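Putative glycoside hydrolase (Parabacteroides distasonis ATCC 8503, PDB 3GYC) probably hydrolyses glycosidic bonds in a carbohydrate substrate, as a TIM-barrel protein related to cellulase-like sugar-binding enzymes. Local coordinates at residues A[153-158]-A[230-235]; A[288-293]-A[338-343]. All coordinates share one frame; numbering follows the deposited sequence.

Contact 1 of 2, residues A[153-158]-A[230-235]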
# COMPACT_ATOMS: atom_id res chain seq x y z
N ILE A 153 -8.99 1.55 -12.64
CA ILE A 153 -7.77 1.06 -12.09
C ILE A 153 -6.64 2.03 -12.44
O ILE A 153 -6.45 2.41 -13.60
CB ILE A 153 -7.44 -0.37 -12.60
CG1 ILE A 153 -8.58 -1.34 -12.24
CG2 ILE A 153 -6.07 -0.81 -12.08
CD1 ILE A 153 -9.05 -1.34 -10.78
N LEU A 154 -5.92 2.42 -11.40
CA LEU A 154 -4.86 3.42 -11.50
C LEU A 154 -3.51 2.77 -11.83
O LEU A 154 -2.75 3.26 -12.65
CB LEU A 154 -4.79 4.12 -10.15
CG LEU A 154 -3.94 5.33 -9.98
CD1 LEU A 154 -4.45 6.43 -10.94
CD2 LEU A 154 -4.02 5.71 -8.46
N TYR A 155 -3.24 1.67 -11.16
CA TYR A 155 -2.01 0.94 -11.35
C TYR A 155 -2.19 -0.47 -10.84
O TYR A 155 -3.14 -0.75 -10.12
CB TYR A 155 -0.82 1.60 -10.61
CG TYR A 155 -0.87 1.62 -9.09
CD1 TYR A 155 -0.47 0.51 -8.37
CD2 TYR A 155 -1.29 2.74 -8.38
CE1 TYR A 155 -0.48 0.50 -6.97
CE2 TYR A 155 -1.34 2.73 -6.97
CZ TYR A 155 -0.91 1.62 -6.28
OH TYR A 155 -0.88 1.54 -4.93
N VAL A 156 -1.26 -1.36 -11.20
CA VAL A 156 -1.30 -2.73 -10.75
C VAL A 156 0.05 -3.05 -10.18
O VAL A 156 1.06 -3.00 -10.89
CB VAL A 156 -1.64 -3.73 -11.89
CG1 VAL A 156 -1.55 -5.21 -11.39
CG2 VAL A 156 -3.00 -3.38 -12.48
N ASP A 157 0.04 -3.45 -8.92
CA ASP A 157 1.22 -3.85 -8.14
C ASP A 157 1.13 -5.36 -7.93
O ASP A 157 0.17 -5.84 -7.31
CB ASP A 157 1.22 -3.08 -6.80
CG ASP A 157 2.16 -3.68 -5.74
OD1 ASP A 157 3.10 -4.47 -6.07
OD2 ASP A 157 1.93 -3.34 -4.55
N LEU A 158 2.13 -6.09 -8.40
CA LEU A 158 2.06 -7.56 -8.33
C LEU A 158 2.28 -8.16 -6.98
O LEU A 158 1.99 -9.34 -6.80
CB LEU A 158 2.98 -8.23 -9.38
CG LEU A 158 2.36 -8.31 -10.79
CD1 LEU A 158 2.11 -6.95 -11.35
CD2 LEU A 158 3.25 -9.12 -11.76
N LEU A 230 6.37 2.91 -11.96
CA LEU A 230 6.30 3.79 -10.80
C LEU A 230 6.89 3.08 -9.59
O LEU A 230 7.12 1.87 -9.61
CB LEU A 230 4.86 4.19 -10.48
CG LEU A 230 3.84 3.10 -10.19
CD1 LEU A 230 2.90 3.45 -9.02
CD2 LEU A 230 3.03 2.74 -11.45
N TYR A 231 7.13 3.81 -8.51
CA TYR A 231 7.61 3.19 -7.31
C TYR A 231 6.54 3.45 -6.24
O TYR A 231 6.05 4.59 -6.10
CB TYR A 231 8.98 3.73 -6.80
CG TYR A 231 10.11 3.85 -7.78
CD1 TYR A 231 10.22 3.00 -8.88
CD2 TYR A 231 11.13 4.78 -7.56
CE1 TYR A 231 11.29 3.13 -9.77
CE2 TYR A 231 12.21 4.89 -8.43
CZ TYR A 231 12.29 4.05 -9.51
OH TYR A 231 13.33 4.20 -10.36
N GLU A 232 6.16 2.39 -5.53
CA GLU A 232 5.22 2.49 -4.41
C GLU A 232 6.10 2.12 -3.22
O GLU A 232 6.39 0.97 -3.04
CB GLU A 232 4.01 1.57 -4.59
CG GLU A 232 2.72 2.03 -3.83
CD GLU A 232 2.54 1.50 -2.41
OE1 GLU A 232 2.45 0.26 -2.25
OE2 GLU A 232 2.40 2.30 -1.45
N HIS A 233 6.56 3.11 -2.45
CA HIS A 233 7.52 2.86 -1.40
C HIS A 233 6.92 3.18 -0.05
O HIS A 233 6.30 4.22 0.14
CB HIS A 233 8.82 3.62 -1.62
CG HIS A 233 9.99 2.90 -1.04
ND1 HIS A 233 10.71 1.97 -1.76
CD2 HIS A 233 10.49 2.87 0.22
CE1 HIS A 233 11.63 1.43 -0.98
NE2 HIS A 233 11.51 1.95 0.23
N HIS A 234 7.08 2.25 0.89
CA HIS A 234 6.50 2.40 2.22
C HIS A 234 7.54 3.03 3.14
O HIS A 234 8.67 2.57 3.18
CB HIS A 234 6.00 1.05 2.74
CG HIS A 234 5.02 0.38 1.82
ND1 HIS A 234 4.61 -0.93 1.99
CD2 HIS A 234 4.38 0.84 0.71
CE1 HIS A 234 3.71 -1.22 1.06
NE2 HIS A 234 3.58 -0.19 0.25
N ILE A 235 7.16 4.11 3.83
CA ILE A 235 8.09 4.91 4.62
C ILE A 235 7.51 5.27 5.96
O ILE A 235 6.52 5.99 6.04
CB ILE A 235 8.44 6.25 3.92
CG1 ILE A 235 9.17 6.00 2.62
CG2 ILE A 235 9.36 7.15 4.78
CD1 ILE A 235 9.40 7.27 1.77
O HOH W 1 0.77 -0.86 -4.18
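Tyr155 lays one face of its ring against the CD1 methyl of Leu230, which sits 4.2 Å above the ring plane and offset toward the rim, while CD2 of the same leucine meets Tyr155 CB at 4.1 Å. This is the close-packed half of the contact: a branched aliphatic side chain gives one methyl to the ring and the other to its root, and the two side chains cross at about a right angle. Both strands, 153-157 and 231-232, belong to the parallel eight-stranded sheet of a TIM barrel, where they flank strand 208-209 and send these side chains into the interior.

Farther along, the packing gives way to water. Tyr155 OH passes Glu232 CG and donates to a bound water at 3.0 Å. Glu232 bends at chi2 (-91°), which turns its carboxylate toward that water and His234. On its syn side, though 35° out of the carboxylate plane, Glu232 OE1 accepts a hydrogen bond from His234 NE2 (2.8 Å), and Thr304 OG1 hydrogen-bonds to Glu232 OE2. Ser113 and Ser211 hold Asp157 OD2. Asp157 OD2 and Glu232 OE1 stay 4.3 Å apart and do not bond directly; the water, having taken the phenol's hydrogen, gives one of its own to each, 2.8 Å from both oxygens, and so bridges two acids that would otherwise face each other as bare acceptors.

Contact 2 of 2, residues A[288-293]-A[338-343]; sequences ELMASV and GMWVGV
Ala291 presses its single methyl between two side chains of 338-343, with CB 3.9 Å from Trp340 CZ3 and 4.0 Å from Met339 CG. The apolar contacts form one continuous patch around this carbon. Met290, the residue before it and a selenomethionine, brings CG to 4.1 Å from Trp340 CH2, crossing the indole at about a right angle. Both helix residues approach the six-membered part of the indole obliquely. With Met290 CG anti to the backbone N (chi1 -180°), the chain first runs out to the indole, then bends at chi2 and chi3 and carries its selenium away from 338-343, toward His233 and Tyr231, with Val217 and Tyr220 also touching the side chain. A small alanine lets the helix come close, and a flexible methionine fills the angle left beside a broad, rigid ring.

Helix 276-297 here lies on the outside of the TIM barrel, and 338-343 enters the last strand of the sheet, 340-343, straight after helix 321-337; the contact thus joins an outer helix to the start of a barrel strand. Gly338 makes the turn out of that preceding helix with a positive phi of 83°, a backbone shape that favours glycine.

A backbone atom also takes part: Ala291 O lies 3.5 Å from Met339 CG, which is also a selenomethionine, and the side chain continues toward Ser378 and Leu379. With an alanine at Trp340 the six-membered ring would be gone, which is likely to leave a gap beside Met290 and Ala291 and Thr303 without its indole N-H donor. As it stands, that N-H is satisfied outside the contact, Trp340 NE1 hydrogen-bonding to Thr303 OG1 on the neighbouring strand 301-303.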
# COMPACT_ATOMS: atom_id res chain seq x y z
N GLU A 288 12.99 13.08 1.42
CA GLU A 288 13.74 13.90 0.47
C GLU A 288 14.67 13.02 -0.36
O GLU A 288 14.78 13.20 -1.57
CB GLU A 288 14.54 14.97 1.21
CG GLU A 288 13.71 16.02 1.98
CD GLU A 288 12.82 16.93 1.10
OE1 GLU A 288 12.92 16.92 -0.16
OE2 GLU A 288 12.00 17.68 1.69
N LEU A 289 15.34 12.07 0.30
CA LEU A 289 16.23 11.11 -0.38
C LEU A 289 15.44 10.31 -1.44
O LEU A 289 15.87 10.19 -2.60
CB LEU A 289 16.91 10.18 0.63
CG LEU A 289 17.87 9.12 0.06
CD1 LEU A 289 19.02 9.70 -0.78
CD2 LEU A 289 18.40 8.26 1.20
N MSE A 290 14.28 9.79 -1.04
CA MSE A 290 13.43 9.04 -2.00
C MSE A 290 13.07 9.91 -3.20
O MSE A 290 13.19 9.47 -4.34
CB MSE A 290 12.17 8.52 -1.30
CG MSE A 290 11.20 7.71 -2.18
SE MSE A 290 11.85 5.95 -2.69
CE MSE A 290 12.76 6.32 -4.38
N ALA A 291 12.63 11.14 -2.96
CA ALA A 291 12.26 12.03 -4.05
C ALA A 291 13.45 12.23 -5.00
O ALA A 291 13.27 12.27 -6.22
CB ALA A 291 11.76 13.38 -3.51
N SER A 292 14.67 12.31 -4.45
CA SER A 292 15.87 12.52 -5.25
C SER A 292 16.16 11.39 -6.20
O SER A 292 16.61 11.61 -7.32
CB SER A 292 17.11 12.65 -4.36
OG SER A 292 17.25 13.99 -3.96
N VAL A 293 16.01 10.19 -5.68
CA VAL A 293 16.25 8.98 -6.43
C VAL A 293 15.20 8.88 -7.53
O VAL A 293 15.51 8.55 -8.68
CB VAL A 293 16.20 7.75 -5.48
CG1 VAL A 293 16.13 6.46 -6.28
CG2 VAL A 293 17.40 7.77 -4.52
N GLY A 338 7.17 17.28 -5.36
CA GLY A 338 6.70 17.17 -6.75
C GLY A 338 6.86 15.79 -7.37
O GLY A 338 6.43 15.57 -8.50
N MSE A 339 7.46 14.85 -6.64
CA MSE A 339 7.66 13.51 -7.20
C MSE A 339 6.52 12.54 -6.91
O MSE A 339 6.48 11.48 -7.53
CB MSE A 339 8.98 12.94 -6.70
CG MSE A 339 10.19 13.76 -7.15
SE MSE A 339 10.37 14.04 -9.01
CE MSE A 339 9.86 12.24 -9.59
N TRP A 340 5.62 12.86 -6.00
CA TRP A 340 4.54 11.94 -5.67
C TRP A 340 3.27 12.21 -6.48
O TRP A 340 2.84 13.34 -6.57
CB TRP A 340 4.23 11.99 -4.17
CG TRP A 340 5.00 11.00 -3.29
CD1 TRP A 340 4.53 9.82 -2.87
CD2 TRP A 340 6.30 11.16 -2.71
NE1 TRP A 340 5.45 9.19 -2.10
CE2 TRP A 340 6.55 9.99 -1.97
CE3 TRP A 340 7.28 12.16 -2.75
CZ2 TRP A 340 7.72 9.78 -1.28
CZ3 TRP A 340 8.45 11.96 -2.05
CH2 TRP A 340 8.67 10.77 -1.33
N VAL A 341 2.72 11.18 -7.10
CA VAL A 341 1.47 11.26 -7.85
C VAL A 341 0.30 10.71 -7.03
O VAL A 341 -0.86 10.95 -7.35
CB VAL A 341 1.57 10.52 -9.23
CG1 VAL A 341 2.64 11.19 -10.13
CG2 VAL A 341 1.89 9.06 -9.04
N GLY A 342 0.62 9.97 -5.98
CA GLY A 342 -0.33 9.40 -5.05
C GLY A 342 0.25 9.49 -3.64
O GLY A 342 1.28 8.88 -3.35
N VAL A 343 -0.41 10.23 -2.76
CA VAL A 343 0.07 10.40 -1.40
C VAL A 343 -1.00 10.04 -0.38
O VAL A 343 -2.10 10.46 -0.55
CB VAL A 343 0.50 11.87 -1.17
CG1 VAL A 343 1.15 12.00 0.22
CG2 VAL A 343 1.42 12.33 -2.26

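Both contacts are buried and reach the same parallel sheet, but from different sides. Contact 1 lies inside the barrel wall, near the centre of the chain, between strands that flank 208-209; contact 2, about 13 Å away between centres, ties an outer helix to strand 340-343. Their chemistry follows: contact 1 sets leucine-on-tyrosine packing beside a water-bridged pair of acids, whereas contact 2 is apolar across its segments. They meet through side chains of 230-235 that point outward: Tyr231 CD2 packs on Met290 CE at 3.9 Å, His233 CG lies 3.9 Å from Met290 SE, and Ile235 CD1 approaches Trp340 CZ2. Segment 230-235 therefore serves both layers.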